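Local coordinates for putative acetoin utilization protein, acetoin dehydrogenase (Thermus thermophilus, PDB 5AWE), which is of unknown function but combines paired CBS domains with an ACT domain, modules that commonly bind small regulatory ligands, at the interface of chains A and B and the interface of chains A and C. Sequence-based numbering; all coordinates share one arbitrary frame. Chains: chain A/B/C, Putative acetoin utilization protein, acetoin dehydrogenase.

Contact 1: the interface of chains A and B. Residues chain A 136, 142, 182, 184, 208; chain B 1, 91-93, 95.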
loop_
_atom_site.group_PDB
_atom_site.type_symbol
_atom_site.label_atom_id
_atom_site.label_comp_id
_atom_site.label_asym_id
_atom_site.label_seq_id
_atom_site.Cartn_x
_atom_site.Cartn_y
_atom_site.Cartn_z
ATOM N N LEU A 136 -45.674 7.472 1.447
ATOM C CA LEU A 136 -45.298 6.374 2.331
ATOM C C LEU A 136 -45.065 6.881 3.751
ATOM O O LEU A 136 -44.899 6.098 4.686
ATOM C CB LEU A 136 -44.029 5.677 1.807
ATOM C CG LEU A 136 -44.035 5.227 0.336
ATOM C CD1 LEU A 136 -42.746 4.484 0.020
ATOM C CD2 LEU A 136 -45.243 4.343 0.052
ATOM N N ARG A 142 -52.679 1.415 4.503
ATOM C CA ARG A 142 -52.217 0.722 3.316
ATOM C C ARG A 142 -53.161 -0.450 3.039
ATOM O O ARG A 142 -53.237 -1.404 3.814
ATOM C CB ARG A 142 -50.790 0.229 3.543
ATOM C CG ARG A 142 -50.191 -0.558 2.398
ATOM C CD ARG A 142 -48.866 -1.166 2.832
ATOM N NE ARG A 142 -48.104 -1.734 1.730
ATOM C CZ ARG A 142 -48.129 -3.018 1.390
ATOM N NH1 ARG A 142 -48.890 -3.865 2.068
ATOM N NH2 ARG A 142 -47.363 -3.461 0.396
ATOM N N VAL A 182 -52.372 -1.972 -4.409
ATOM C CA VAL A 182 -51.940 -1.463 -3.119
ATOM C C VAL A 182 -52.292 0.016 -3.096
ATOM O O VAL A 182 -51.843 0.800 -3.942
ATOM C CB VAL A 182 -50.406 -1.681 -2.900
ATOM C CG1 VAL A 182 -49.967 -1.094 -1.568
ATOM C CG2 VAL A 182 -50.094 -3.171 -2.917
ATOM N N ARG A 184 -53.063 3.617 -0.838
ATOM C CA ARG A 184 -52.885 4.358 0.397
ATOM C C ARG A 184 -53.938 5.431 0.499
ATOM O O ARG A 184 -54.102 6.241 -0.408
ATOM C CB ARG A 184 -51.475 4.957 0.462
ATOM C CG ARG A 184 -50.442 3.919 0.853
ATOM C CD ARG A 184 -49.023 4.399 0.696
ATOM N NE ARG A 184 -48.090 3.298 0.949
ATOM C CZ ARG A 184 -47.686 2.916 2.160
ATOM N NH1 ARG A 184 -48.127 3.544 3.243
ATOM N NH2 ARG A 184 -46.835 1.908 2.292
ATOM N N ARG A 208 -53.010 -2.627 6.724
ATOM C CA ARG A 208 -52.110 -2.199 7.782
ATOM C C ARG A 208 -51.905 -0.691 7.752
ATOM O O ARG A 208 -52.291 -0.026 6.790
ATOM C CB ARG A 208 -50.759 -2.915 7.663
ATOM C CG ARG A 208 -50.188 -2.967 6.269
ATOM C CD ARG A 208 -50.238 -4.391 5.753
ATOM N NE ARG A 208 -48.918 -5.009 5.720
ATOM C CZ ARG A 208 -48.289 -5.503 6.779
ATOM N NH1 ARG A 208 -47.088 -6.047 6.638
ATOM N NH2 ARG A 208 -48.856 -5.454 7.977
HETATM N N MSE B 1 -46.799 -6.714 -2.421
HETATM C CA MSE B 1 -45.453 -6.085 -2.409
HETATM C C MSE B 1 -44.793 -6.382 -1.073
HETATM O O MSE B 1 -44.993 -5.665 -0.094
HETATM C CB MSE B 1 -45.562 -4.568 -2.583
HETATM C CG MSE B 1 -46.412 -4.124 -3.751
HETATM SE SE MSE B 1 -46.668 -2.353 -3.711
HETATM C CE MSE B 1 -44.961 -1.789 -3.633
ATOM N N ASP B 91 -41.534 -10.599 5.502
ATOM C CA ASP B 91 -42.958 -10.443 5.229
ATOM C C ASP B 91 -43.405 -8.998 5.304
ATOM O O ASP B 91 -44.594 -8.716 5.278
ATOM C CB ASP B 91 -43.788 -11.266 6.218
ATOM C CG ASP B 91 -43.717 -10.720 7.633
ATOM O OD1 ASP B 91 -43.892 -9.497 7.811
ATOM O OD2 ASP B 91 -43.488 -11.514 8.569
ATOM N N ALA B 92 -42.456 -8.080 5.411
ATOM C CA ALA B 92 -42.790 -6.665 5.493
ATOM C C ALA B 92 -43.131 -6.102 4.121
ATOM O O ALA B 92 -42.750 -6.668 3.088
ATOM C CB ALA B 92 -41.630 -5.893 6.087
ATOM N N PRO B 93 -43.886 -4.993 4.086
ATOM C CA PRO B 93 -44.206 -4.438 2.767
ATOM C C PRO B 93 -42.923 -3.898 2.138
ATOM O O PRO B 93 -42.051 -3.379 2.836
ATOM C CB PRO B 93 -45.223 -3.333 3.063
ATOM C CG PRO B 93 -45.045 -3.016 4.510
ATOM C CD PRO B 93 -44.560 -4.270 5.178
ATOM N N GLU B 95 -42.301 -1.299 0.703
ATOM C CA GLU B 95 -42.103 0.129 1.003
ATOM C C GLU B 95 -41.343 0.388 2.310
ATOM O O GLU B 95 -40.729 1.447 2.482
ATOM C CB GLU B 95 -43.453 0.873 1.063
ATOM C CG GLU B 95 -44.333 0.722 -0.172
ATOM C CD GLU B 95 -45.373 -0.382 -0.020
ATOM O OE1 GLU B 95 -46.555 -0.054 0.176
ATOM O OE2 GLU B 95 -45.014 -1.578 -0.098
HETATM O O HOH W 1 -47.658 2.019 -1.686
#
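B:Glu95, near the start of helix 94-103, reaches from chain B onto the sheet of chain A's ACT domain and is held there by two arginines. Its CG lies anti to the carbonyl carbon (chi1 -54°), and the chain bends at chi2 (96°), which turns the carboxylate toward the sheet. CB meets the methyl CD1 of A:Leu136, and CG lies 3.7 Å from CD2 of the same leucine, whose side chain crosses the glutamate at about a right angle; A:Arg184 NH2 lies against CB and CG as well. Beyond CD the two oxygens divide. OE1 accepts from A:Arg142 NE at 2.8 Å along an almost straight bond (177° at H), and from A:Arg184 NH2 at 2.9 Å; both donors approach from above the carboxylate plane. A water hydrogen-bonded to A:Arg184 NE also bonds OE1. OE2 offers its syn lone pair to A:Arg142 NH2 at 3.1 Å. Both arginines meet the glutamate tip to tip; A:Arg142 grips it side-on with NE and NH2, whereas the A:Arg184 guanidinium stands nearly perpendicular to the carboxylate. Two positive groups on one carboxylate would probably favour its ionised form. A:Arg142 is extended from CG to NE, and its guanidinium is sandwiched: B:Pro93 CB sits over the centre of one face, 3.4 Å from CZ, and A:Val182 CG1 covers the rim of the other. This packing helps fix the plane from which NE and NH2 donate. A:Val182 CG2 also touches SE, the selenium of the selenomethionine B:Met1, at 3.6 Å. Farther along, A:Arg208, bent at chi2 and chi3, brings NH1 within 3.4 Å of B:Pro93 CD. Strands 141-148, 178-186 and 203-209 thus supply a basic surface that receives the N-terminus and the 91-95 segment of the partner, fastening the ACT domain of one subunit to the CBS region of the other, probably within a dimer.

Contact 2: the interface of chains A and C. Residues chain A 21, 24-25, 28; chain C 66-67, 70-71.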
loop_
_atom_site.group_PDB
_atom_site.type_symbol
_atom_site.label_atom_id
_atom_site.label_comp_id
_atom_site.label_asym_id
_atom_site.label_seq_id
_atom_site.Cartn_x
_atom_site.Cartn_y
_atom_site.Cartn_z
ATOM N N LEU A 21 -5.495 9.935 -7.127
ATOM C CA LEU A 21 -5.491 10.043 -5.670
ATOM C C LEU A 21 -6.018 11.384 -5.173
ATOM O O LEU A 21 -6.485 11.493 -4.041
ATOM C CB LEU A 21 -4.087 9.778 -5.107
ATOM C CG LEU A 21 -2.868 10.482 -5.700
ATOM C CD1 LEU A 21 -2.771 11.918 -5.190
ATOM C CD2 LEU A 21 -1.620 9.693 -5.315
ATOM N N ILE A 24 -9.875 11.035 -5.318
ATOM C CA ILE A 24 -10.351 10.270 -4.173
ATOM C C ILE A 24 -10.561 11.156 -2.953
ATOM O O ILE A 24 -11.619 11.124 -2.324
ATOM C CB ILE A 24 -9.359 9.140 -3.804
ATOM C CG1 ILE A 24 -9.335 8.090 -4.918
ATOM C CG2 ILE A 24 -9.752 8.514 -2.467
ATOM C CD1 ILE A 24 -8.398 6.923 -4.665
ATOM N N ARG A 25 -9.551 11.946 -2.619
ATOM C CA ARG A 25 -9.624 12.802 -1.449
ATOM C C ARG A 25 -10.745 13.832 -1.604
ATOM O O ARG A 25 -11.423 14.182 -0.637
ATOM C CB ARG A 25 -8.280 13.507 -1.232
ATOM C CG ARG A 25 -7.107 12.556 -0.967
ATOM C CD ARG A 25 -7.342 11.680 0.268
ATOM N NE ARG A 25 -6.153 11.569 1.111
ATOM C CZ ARG A 25 -5.897 12.356 2.155
ATOM N NH1 ARG A 25 -4.792 12.186 2.871
ATOM N NH2 ARG A 25 -6.750 13.316 2.486
ATOM N N LYS A 28 -13.936 12.244 -0.648
ATOM C CA LYS A 28 -14.014 12.047 0.793
ATOM C C LYS A 28 -14.509 13.306 1.491
ATOM O O LYS A 28 -15.409 13.246 2.327
ATOM C CB LYS A 28 -12.642 11.656 1.362
ATOM C CG LYS A 28 -12.567 11.728 2.884
ATOM C CD LYS A 28 -11.718 10.613 3.483
ATOM C CE LYS A 28 -11.907 10.532 5.001
ATOM N NZ LYS A 28 -11.082 9.461 5.643
ATOM N N TRP C 66 -5.352 4.888 1.368
ATOM C CA TRP C 66 -5.137 6.038 0.479
ATOM C C TRP C 66 -4.706 7.315 1.143
ATOM O O TRP C 66 -4.008 8.111 0.532
ATOM C CB TRP C 66 -6.373 6.357 -0.343
ATOM C CG TRP C 66 -6.620 5.337 -1.333
ATOM C CD1 TRP C 66 -5.973 5.160 -2.523
ATOM C CD2 TRP C 66 -7.510 4.250 -1.188
ATOM N NE1 TRP C 66 -6.404 4.007 -3.125
ATOM C CE2 TRP C 66 -7.351 3.427 -2.322
ATOM C CE3 TRP C 66 -8.431 3.884 -0.198
ATOM C CZ2 TRP C 66 -8.072 2.266 -2.495
ATOM C CZ3 TRP C 66 -9.146 2.735 -0.365
ATOM C CH2 TRP C 66 -8.965 1.931 -1.508
ATOM N N GLU C 67 -5.141 7.544 2.373
ATOM C CA GLU C 67 -4.655 8.709 3.082
ATOM C C GLU C 67 -3.143 8.521 3.144
ATOM O O GLU C 67 -2.375 9.425 2.812
ATOM C CB GLU C 67 -5.262 8.779 4.486
ATOM C CG GLU C 67 -6.083 10.040 4.731
ATOM C CD GLU C 67 -7.497 9.755 5.230
ATOM O OE1 GLU C 67 -8.120 8.780 4.753
ATOM O OE2 GLU C 67 -7.988 10.511 6.097
ATOM N N TYR C 70 -1.656 8.749 -0.418
ATOM C CA TYR C 70 -1.681 10.141 -0.827
ATOM C C TYR C 70 -0.545 10.872 -0.131
ATOM O O TYR C 70 0.094 11.759 -0.701
ATOM C CB TYR C 70 -3.026 10.764 -0.434
ATOM C CG TYR C 70 -3.180 12.222 -0.810
ATOM C CD1 TYR C 70 -3.718 12.589 -2.043
ATOM C CD2 TYR C 70 -2.795 13.235 0.070
ATOM C CE1 TYR C 70 -3.871 13.928 -2.396
ATOM C CE2 TYR C 70 -2.944 14.582 -0.271
ATOM C CZ TYR C 70 -3.484 14.921 -1.506
ATOM O OH TYR C 70 -3.642 16.244 -1.854
ATOM N N LEU C 71 -0.296 10.492 1.115
ATOM C CA LEU C 71 0.729 11.147 1.904
ATOM C C LEU C 71 2.143 10.830 1.421
ATOM O O LEU C 71 2.985 11.728 1.359
ATOM C CB LEU C 71 0.570 10.780 3.380
ATOM C CG LEU C 71 -0.615 11.462 4.077
ATOM C CD1 LEU C 71 -0.558 11.175 5.568
ATOM C CD2 LEU C 71 -0.585 12.965 3.825
#
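NZ, the side-chain amino group of A:Lys28, is the best-held polar atom, gripped by both carboxylate oxygens of C:Glu67. It forms a salt bridge and hydrogen bond to OE1 at 3.2 Å, using the syn lone pair of that oxygen, and a weak bond to OE2 at 3.3 Å. The lysine starts with CG anti to its backbone N (chi1 167°) and bends at chi2, so that it crosses the glutamate at about a right angle. Beside it, A:Arg25 has more of its surface buried by the partner than any other residue of the patch. Bent at chi2 and chi3, it lays CG over the rim of one face of the C:Tyr70 ring, 3.9 Å from the centroid, and carries NE past the methylene CB and the ring atom CG of C:Tyr70. Its guanidinium, tilted 47° to that ring, has the C:Glu67 CG methylene over one face near the rim, 3.5 Å from CZ. An alanine in place of C:Glu67 would remove the carboxylate and CG, and would probably cost A:Lys28 its salt bridge and loosen the packing of the A:Arg25 guanidinium. C:Tyr70 CD1 lies 3.4 Å from A:Leu21 CD1; the tyrosine's chi1 of -180° sets CG anti to the backbone N and points the ring toward helix 20-30. One turn along, A:Ile24 extends CD1 over the five-membered ring of C:Trp66, 3.9 Å from the centroid. The patch belongs to the deposited assembly and may not persist in solution; in it helix 20-30 of chain A, within the first CBS domain, packs against helix 65-74 of chain C.

Contact 1 and contact 2 lie about 43 Å apart, measured between the centres of their C-alpha atoms, and share no residue or secondary-structure element. Chain A takes part in both through opposite ends: its ACT sheet faces chain B in contact 1, and helix 20-30 of its CBS region faces chain C in contact 2. Each interface is two-fold symmetric, so every contact has a twin with the chains exchanged. Two such interfaces used together can join four copies, in keeping with the deposited tetramer: contact 1 probably pairs subunits, and contact 2 may link pairs, although the structure alone does not prove that tetramer in solution.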